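Local structure of xenavidin (Xenopus tropicalis, 2UZ2) at residues S49-Y54 / F65-A70; S74-T79 / T94-R99. The protein binds biotin within an eight-stranded beta-barrel of the avidin family, as a tetrameric frog glycoprotein. One frame throughout, in Å; residues are numbered along the deposited sequence.

Contact 1: S49-Y54 / F65-A70; sequences SPLTGY and FTVHWA. With BTN (biotin), chain D.
Ser49 OG accepts the backbone N-H of Ala70 (OG to N 2.9 Å, 160° at the hydrogen), joining the start of strand 49-55 to the turn that carries Trp69. It stands beside its own backbone N, anti to the carbonyl carbon (chi1 -61°), which brings it to that N-H. The same oxygen is also hydrogen-bonded to Arg47 O, and it lies 3.7 Å from Trp69 CE3. Both faces of the Trp69 indole are covered: biotin C9 sits 3.9 Å above the centre of one, and Val67 CG1 meets the rim of the other. An alanine in place of Trp69 would probably leave the biotin side chain without its flat apolar wall and Thr76 OG1 without its N-H donor. Behind this pocket wall the segments belong to the antiparallel hairpin of strands 49-55 and 62-68, part of the avidin barrel. Pro50 O receives His68 N at 3.0 Å, and Thr52 and Thr66 exchange a reciprocal pair of backbone bonds. A water donates to Thr52 O and accepts from Thr66 OG1. On the face of Leu51, Val67 and Phe65, Leu51 CB touches Val67 CG2 at 3.9 Å. Phe65 CB lies 3.8 Å from Gly53 CA. Further out, His68 ND1 bonds Lys56 NZ of a second subunit.

Contact 2: S74-T79 / T94-R99; sequences SITVWT and TMWLLR. With BTN (biotin), chain D.
Trp78 and Trp96, a non-hydrogen-bonded antiparallel pair, project side by side from the same face of the sheet. Trp96 CB rests over the five-membered ring of Trp78 in a CH-pi contact, 3.7 Å from its centroid and 10° off the normal, while the two indole planes are inclined at 54°. Trp96 CG stands between its backbone N and carbonyl carbon (chi1 50°), and one face of the indole is laid under biotin, whose C6 is 3.5 Å above the ring. Thr76 CG2 packs on the same face of Trp78 as Trp96 CB. Thr94 OG1, hydrogen-bonded to Asn117 O, makes only a packing contact at the edge of that ring.

The hydrogen bond to the ligand from these segments runs from Ser74 OG to the biotin carboxylate oxygen O11 at 2.8 Å. Thr76 OG1, which is bonded to Trp69 NE1, makes a close approach to biotin S1 at 3.1 Å, and Leu98 CD2 adds an apolar contact to the sulphur.

The backbones are joined by reciprocal hydrogen bonds at three pairs: Ile75 with Arg99, Val77 with Leu97, and Thr79 with Met95. Val77 CG2 meets Leu97 CB at 3.9 Å on the face away from biotin, which packs against other subunits: Val77 on Trp78 of the second, Leu97 on Val114 of the fourth.

Within the barrel this hairpin is flanked by strand 62-68 beside 75-84 and by strand 112-121 beside 90-99.

Overall arrangement
Contacts 1 and 2 are successive hairpins of one barrel, their centres about 10 Å apart, joined where strand 62-68 runs beside strand 75-84. Val67 N lies 2.8 Å from Thr76 O, a probable backbone hydrogen bond across the seam, and Val67 CG2 packs on Trp78 CZ3 at 3.3 Å. Trp69 NE1 comes to 2.9 Å from Thr76 OG1, a probable hydrogen bond, which would help fix the rotation of the indole that contact 1 supplies. Both contacts line the biotin pocket: contact 1 offers one tryptophan, contact 2 two more tryptophans and Ser74, which donates to the carboxylate. Tyr35, Ser18, Thr37 and Ser72 add further hydrogen bonds to the ligand. Both hairpins also meet the second subunit.

Contact 1: S49-Y54 / F65-A70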
loop_
_atom_site.group_PDB
_atom_site.type_symbol
_atom_site.label_atom_id
_atom_site.label_comp_id
_atom_site.label_asym_id
_atom_site.label_seq_id
_atom_site.Cartn_x
_atom_site.Cartn_y
_atom_site.Cartn_z
ATOM N N SER B 49 13.783 7.274 18.148
ATOM C CA SER B 49 13.651 8.249 17.079
ATOM C C SER B 49 12.424 9.118 17.272
ATOM O O SER B 49 11.423 8.666 17.816
ATOM C CB SER B 49 13.603 7.504 15.722
ATOM O OG SER B 49 14.826 6.765 15.523
ATOM N N PRO B 50 12.507 10.392 16.870
ATOM C CA PRO B 50 11.378 11.287 17.108
ATOM C C PRO B 50 10.228 11.129 16.118
ATOM O O PRO B 50 10.432 10.713 14.983
ATOM C CB PRO B 50 12.007 12.661 16.935
ATOM C CG PRO B 50 13.096 12.435 15.863
ATOM C CD PRO B 50 13.651 11.076 16.234
ATOM N N LEU B 51 9.030 11.545 16.534
ATOM C CA LEU B 51 7.897 11.545 15.629
ATOM C C LEU B 51 7.054 12.788 15.836
ATOM O O LEU B 51 7.074 13.388 16.934
ATOM C CB LEU B 51 7.014 10.301 15.846
ATOM C CG LEU B 51 6.257 10.181 17.185
ATOM C CD1 LEU B 51 4.846 10.751 17.167
ATOM C CD2 LEU B 51 6.188 8.714 17.552
ATOM N N THR B 52 6.305 13.132 14.791
ATOM C CA THR B 52 5.306 14.229 14.859
ATOM C C THR B 52 4.088 13.774 14.065
ATOM O O THR B 52 4.227 13.060 13.047
ATOM C CB THR B 52 5.823 15.546 14.231
ATOM O OG1 THR B 52 4.937 16.623 14.586
ATOM C CG2 THR B 52 5.878 15.453 12.688
ATOM N N GLY B 53 2.897 14.169 14.508
ATOM C CA GLY B 53 1.709 13.810 13.758
ATOM C C GLY B 53 0.498 14.537 14.287
ATOM O O GLY B 53 0.610 15.561 14.994
ATOM N N TYR B 54 -0.654 14.034 13.869
ATOM C CA TYR B 54 -1.949 14.614 14.293
ATOM C C TYR B 54 -2.951 13.528 14.517
ATOM O O TYR B 54 -2.954 12.526 13.784
ATOM C CB TYR B 54 -2.553 15.456 13.198
ATOM C CG TYR B 54 -1.842 16.705 12.777
ATOM C CD1 TYR B 54 -1.984 17.904 13.464
ATOM C CD2 TYR B 54 -1.079 16.649 11.615
ATOM C CE1 TYR B 54 -1.313 19.060 12.997
ATOM C CE2 TYR B 54 -0.471 17.708 11.151
ATOM C CZ TYR B 54 -0.545 18.882 11.801
ATOM O OH TYR B 54 0.131 19.919 11.249
ATOM N N PHE B 65 1.231 9.804 11.679
ATOM C CA PHE B 65 2.490 10.405 12.146
ATOM C C PHE B 65 3.667 9.945 11.323
ATOM O O PHE B 65 3.574 8.943 10.607
ATOM C CB PHE B 65 2.743 10.127 13.648
ATOM C CG PHE B 65 2.846 8.642 13.992
ATOM C CD1 PHE B 65 4.084 7.990 13.967
ATOM C CD2 PHE B 65 1.720 7.941 14.396
ATOM C CE1 PHE B 65 4.171 6.663 14.335
ATOM C CE2 PHE B 65 1.789 6.589 14.746
ATOM C CZ PHE B 65 3.041 5.944 14.703
ATOM N N THR B 66 4.755 10.685 11.427
ATOM C CA THR B 66 6.002 10.344 10.694
ATOM C C THR B 66 7.083 10.095 11.734
ATOM O O THR B 66 7.183 10.888 12.698
ATOM C CB THR B 66 6.452 11.554 9.851
ATOM O OG1 THR B 66 5.389 11.989 8.968
ATOM C CG2 THR B 66 7.750 11.259 9.062
ATOM N N VAL B 67 7.912 9.062 11.512
ATOM C CA VAL B 67 9.073 8.823 12.358
ATOM C C VAL B 67 10.308 9.174 11.562
ATOM O O VAL B 67 10.475 8.726 10.442
ATOM C CB VAL B 67 9.150 7.370 12.862
ATOM C CG1 VAL B 67 10.458 7.132 13.615
ATOM C CG2 VAL B 67 7.980 7.094 13.815
ATOM N N HIS B 68 11.160 10.006 12.147
ATOM C CA HIS B 68 12.423 10.447 11.532
ATOM C C HIS B 68 13.553 9.591 12.111
ATOM O O HIS B 68 14.172 9.954 13.094
ATOM C CB HIS B 68 12.576 11.932 11.877
ATOM C CG HIS B 68 13.795 12.606 11.320
ATOM N ND1 HIS B 68 14.559 12.098 10.296
ATOM C CD2 HIS B 68 14.340 13.805 11.636
ATOM C CE1 HIS B 68 15.566 12.926 10.048
ATOM N NE2 HIS B 68 15.426 13.990 10.824
ATOM N N TRP B 69 13.803 8.433 11.496
ATOM C CA TRP B 69 14.726 7.456 12.099
ATOM C C TRP B 69 16.068 8.125 12.332
ATOM O O TRP B 69 16.646 8.703 11.401
ATOM C CB TRP B 69 14.909 6.232 11.185
ATOM C CG TRP B 69 13.609 5.539 10.933
ATOM C CD1 TRP B 69 12.923 5.507 9.754
ATOM C CD2 TRP B 69 12.821 4.807 11.887
ATOM N NE1 TRP B 69 11.748 4.789 9.905
ATOM C CE2 TRP B 69 11.660 4.357 11.213
ATOM C CE3 TRP B 69 12.986 4.495 13.252
ATOM C CZ2 TRP B 69 10.652 3.592 11.847
ATOM C CZ3 TRP B 69 11.973 3.749 13.896
ATOM C CH2 TRP B 69 10.833 3.296 13.191
ATOM N N ALA B 70 16.588 7.956 13.546
ATOM C CA ALA B 70 17.818 8.602 13.960
ATOM C C ALA B 70 19.079 7.881 13.490
ATOM O O ALA B 70 20.190 8.409 13.633
ATOM C CB ALA B 70 17.812 8.752 15.504
HETATM C C11 BTN D . 15.611 1.435 8.761
HETATM O O11 BTN D . 16.043 1.981 7.719
HETATM O O12 BTN D . 16.061 0.300 9.054
HETATM C C10 BTN D . 14.585 2.116 9.649
HETATM C C9 BTN D . 13.868 1.135 10.570
HETATM C C8 BTN D . 12.575 0.611 9.921
HETATM C C7 BTN D . 11.575 0.078 10.933
HETATM C C2 BTN D . 10.276 -0.412 10.278
HETATM S S1 BTN D . 9.362 0.870 9.722
HETATM C C6 BTN D . 7.819 -0.113 9.772
HETATM C C5 BTN D . 7.941 -1.285 10.730
HETATM N N1 BTN D . 7.233 -1.136 12.005
HETATM C C3 BTN D . 8.100 -1.184 13.028
HETATM O O3 BTN D . 7.784 -1.392 14.383
HETATM N N2 BTN D . 9.346 -1.053 12.579
HETATM C C4 BTN D . 9.407 -1.333 11.152
HETATM O O HOH W 1 3.877 13.731 10.385
#

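Contact 2: S74-T79 / T94-R99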
loop_
_atom_site.group_PDB
_atom_site.type_symbol
_atom_site.label_atom_id
_atom_site.label_comp_id
_atom_site.label_asym_id
_atom_site.label_seq_id
_atom_site.Cartn_x
_atom_site.Cartn_y
_atom_site.Cartn_z
ATOM N N SER B 74 16.162 6.399 6.158
ATOM C CA SER B 74 14.753 6.055 5.903
ATOM C C SER B 74 13.764 6.937 6.651
ATOM O O SER B 74 14.132 7.664 7.581
ATOM C CB SER B 74 14.492 4.612 6.348
ATOM O OG SER B 74 15.344 3.722 5.644
ATOM N N ILE B 75 12.502 6.889 6.236
ATOM C CA ILE B 75 11.395 7.564 6.926
ATOM C C ILE B 75 10.248 6.568 6.919
ATOM O O ILE B 75 10.137 5.760 5.991
ATOM C CB ILE B 75 10.932 8.827 6.151
ATOM C CG1 ILE B 75 11.985 9.965 6.180
ATOM C CG2 ILE B 75 9.552 9.272 6.664
ATOM C CD1 ILE B 75 12.147 10.674 7.540
ATOM N N THR B 76 9.452 6.550 7.981
ATOM C CA THR B 76 8.219 5.743 7.958
ATOM C C THR B 76 7.056 6.610 8.397
ATOM O O THR B 76 7.212 7.431 9.315
ATOM C CB THR B 76 8.310 4.524 8.877
ATOM O OG1 THR B 76 9.473 3.761 8.523
ATOM C CG2 THR B 76 7.043 3.638 8.763
ATOM N N VAL B 77 5.924 6.421 7.728
ATOM C CA VAL B 77 4.666 7.093 8.121
ATOM C C VAL B 77 3.648 6.027 8.472
ATOM O O VAL B 77 3.625 4.965 7.859
ATOM C CB VAL B 77 4.113 8.060 7.030
ATOM C CG1 VAL B 77 5.076 9.293 6.839
ATOM C CG2 VAL B 77 3.874 7.347 5.662
ATOM N N TRP B 78 2.832 6.318 9.485
ATOM C CA TRP B 78 1.716 5.444 9.875
ATOM C C TRP B 78 0.438 6.247 9.862
ATOM O O TRP B 78 0.421 7.433 10.238
ATOM C CB TRP B 78 1.858 4.987 11.328
ATOM C CG TRP B 78 2.855 3.892 11.625
ATOM C CD1 TRP B 78 2.560 2.591 11.932
ATOM C CD2 TRP B 78 4.272 4.029 11.798
ATOM N NE1 TRP B 78 3.700 1.905 12.282
ATOM C CE2 TRP B 78 4.766 2.761 12.192
ATOM C CE3 TRP B 78 5.176 5.099 11.642
ATOM C CZ2 TRP B 78 6.126 2.529 12.433
ATOM C CZ3 TRP B 78 6.524 4.872 11.894
ATOM C CH2 TRP B 78 6.990 3.618 12.278
ATOM N N THR B 79 -0.652 5.584 9.507
ATOM C CA THR B 79 -1.984 6.179 9.726
ATOM C C THR B 79 -2.964 5.107 10.180
ATOM O O THR B 79 -2.874 3.930 9.772
ATOM C CB THR B 79 -2.485 6.972 8.495
ATOM O OG1 THR B 79 -3.672 7.682 8.839
ATOM C CG2 THR B 79 -2.830 6.071 7.300
ATOM N N THR B 94 -3.289 0.293 12.391
ATOM C CA THR B 94 -2.487 1.144 11.527
ATOM C C THR B 94 -2.000 0.424 10.274
ATOM O O THR B 94 -1.877 -0.794 10.227
ATOM C CB THR B 94 -1.209 1.674 12.230
ATOM O OG1 THR B 94 -0.225 0.641 12.341
ATOM C CG2 THR B 94 -1.577 2.276 13.665
ATOM N N MET B 95 -1.751 1.244 9.273
ATOM C CA MET B 95 -0.929 0.804 8.170
ATOM C C MET B 95 0.187 1.798 8.001
ATOM O O MET B 95 0.094 2.956 8.467
ATOM C CB MET B 95 -1.773 0.676 6.933
ATOM C CG MET B 95 -2.888 -0.318 7.177
ATOM S SD MET B 95 -3.576 -0.867 5.651
ATOM C CE MET B 95 -2.289 -2.021 5.141
ATOM N N TRP B 96 1.287 1.350 7.421
ATOM C CA TRP B 96 2.466 2.182 7.324
ATOM C C TRP B 96 3.137 2.095 5.964
ATOM O O TRP B 96 2.936 1.117 5.257
ATOM C CB TRP B 96 3.510 1.835 8.432
ATOM C CG TRP B 96 3.854 0.366 8.577
ATOM C CD1 TRP B 96 3.332 -0.505 9.477
ATOM C CD2 TRP B 96 4.809 -0.373 7.816
ATOM N NE1 TRP B 96 3.887 -1.766 9.329
ATOM C CE2 TRP B 96 4.805 -1.712 8.318
ATOM C CE3 TRP B 96 5.667 -0.054 6.758
ATOM C CZ2 TRP B 96 5.638 -2.716 7.802
ATOM C CZ3 TRP B 96 6.497 -1.089 6.225
ATOM C CH2 TRP B 96 6.478 -2.377 6.763
ATOM N N LEU B 97 3.895 3.136 5.610
ATOM C CA LEU B 97 4.775 3.089 4.433
ATOM C C LEU B 97 6.165 3.410 4.939
ATOM O O LEU B 97 6.354 4.411 5.638
ATOM C CB LEU B 97 4.350 4.163 3.409
ATOM C CG LEU B 97 2.992 3.995 2.717
ATOM C CD1 LEU B 97 2.617 5.294 1.915
ATOM C CD2 LEU B 97 3.012 2.732 1.810
ATOM N N LEU B 98 7.124 2.568 4.560
ATOM C CA LEU B 98 8.531 2.746 4.901
ATOM C C LEU B 98 9.295 3.119 3.635
ATOM O O LEU B 98 9.369 2.340 2.670
ATOM C CB LEU B 98 9.064 1.442 5.497
ATOM C CG LEU B 98 10.574 1.195 5.553
ATOM C CD1 LEU B 98 11.325 2.251 6.320
ATOM C CD2 LEU B 98 10.802 -0.195 6.158
ATOM N N ARG B 99 9.820 4.340 3.651
ATOM C CA ARG B 99 10.604 4.861 2.547
ATOM C C ARG B 99 12.081 4.644 2.780
ATOM O O ARG B 99 12.621 5.124 3.783
ATOM C CB ARG B 99 10.334 6.368 2.362
ATOM C CG ARG B 99 11.206 6.966 1.250
ATOM C CD ARG B 99 10.724 6.510 -0.129
ATOM N NE ARG B 99 11.792 6.589 -1.127
ATOM C CZ ARG B 99 11.580 6.693 -2.440
ATOM N NH1 ARG B 99 10.337 6.772 -2.907
ATOM N NH2 ARG B 99 12.604 6.717 -3.284
HETATM C C11 BTN D . 15.611 1.435 8.761
HETATM O O11 BTN D . 16.043 1.981 7.719
HETATM O O12 BTN D . 16.061 0.300 9.054
HETATM C C10 BTN D . 14.585 2.116 9.649
HETATM C C9 BTN D . 13.868 1.135 10.570
HETATM C C8 BTN D . 12.575 0.611 9.921
HETATM C C7 BTN D . 11.575 0.078 10.933
HETATM C C2 BTN D . 10.276 -0.412 10.278
HETATM S S1 BTN D . 9.362 0.870 9.722
HETATM C C6 BTN D . 7.819 -0.113 9.772
HETATM C C5 BTN D . 7.941 -1.285 10.730
HETATM N N1 BTN D . 7.233 -1.136 12.005
HETATM C C3 BTN D . 8.100 -1.184 13.028
HETATM O O3 BTN D . 7.784 -1.392 14.383
HETATM N N2 BTN D . 9.346 -1.053 12.579
HETATM C C4 BTN D . 9.407 -1.333 11.152
#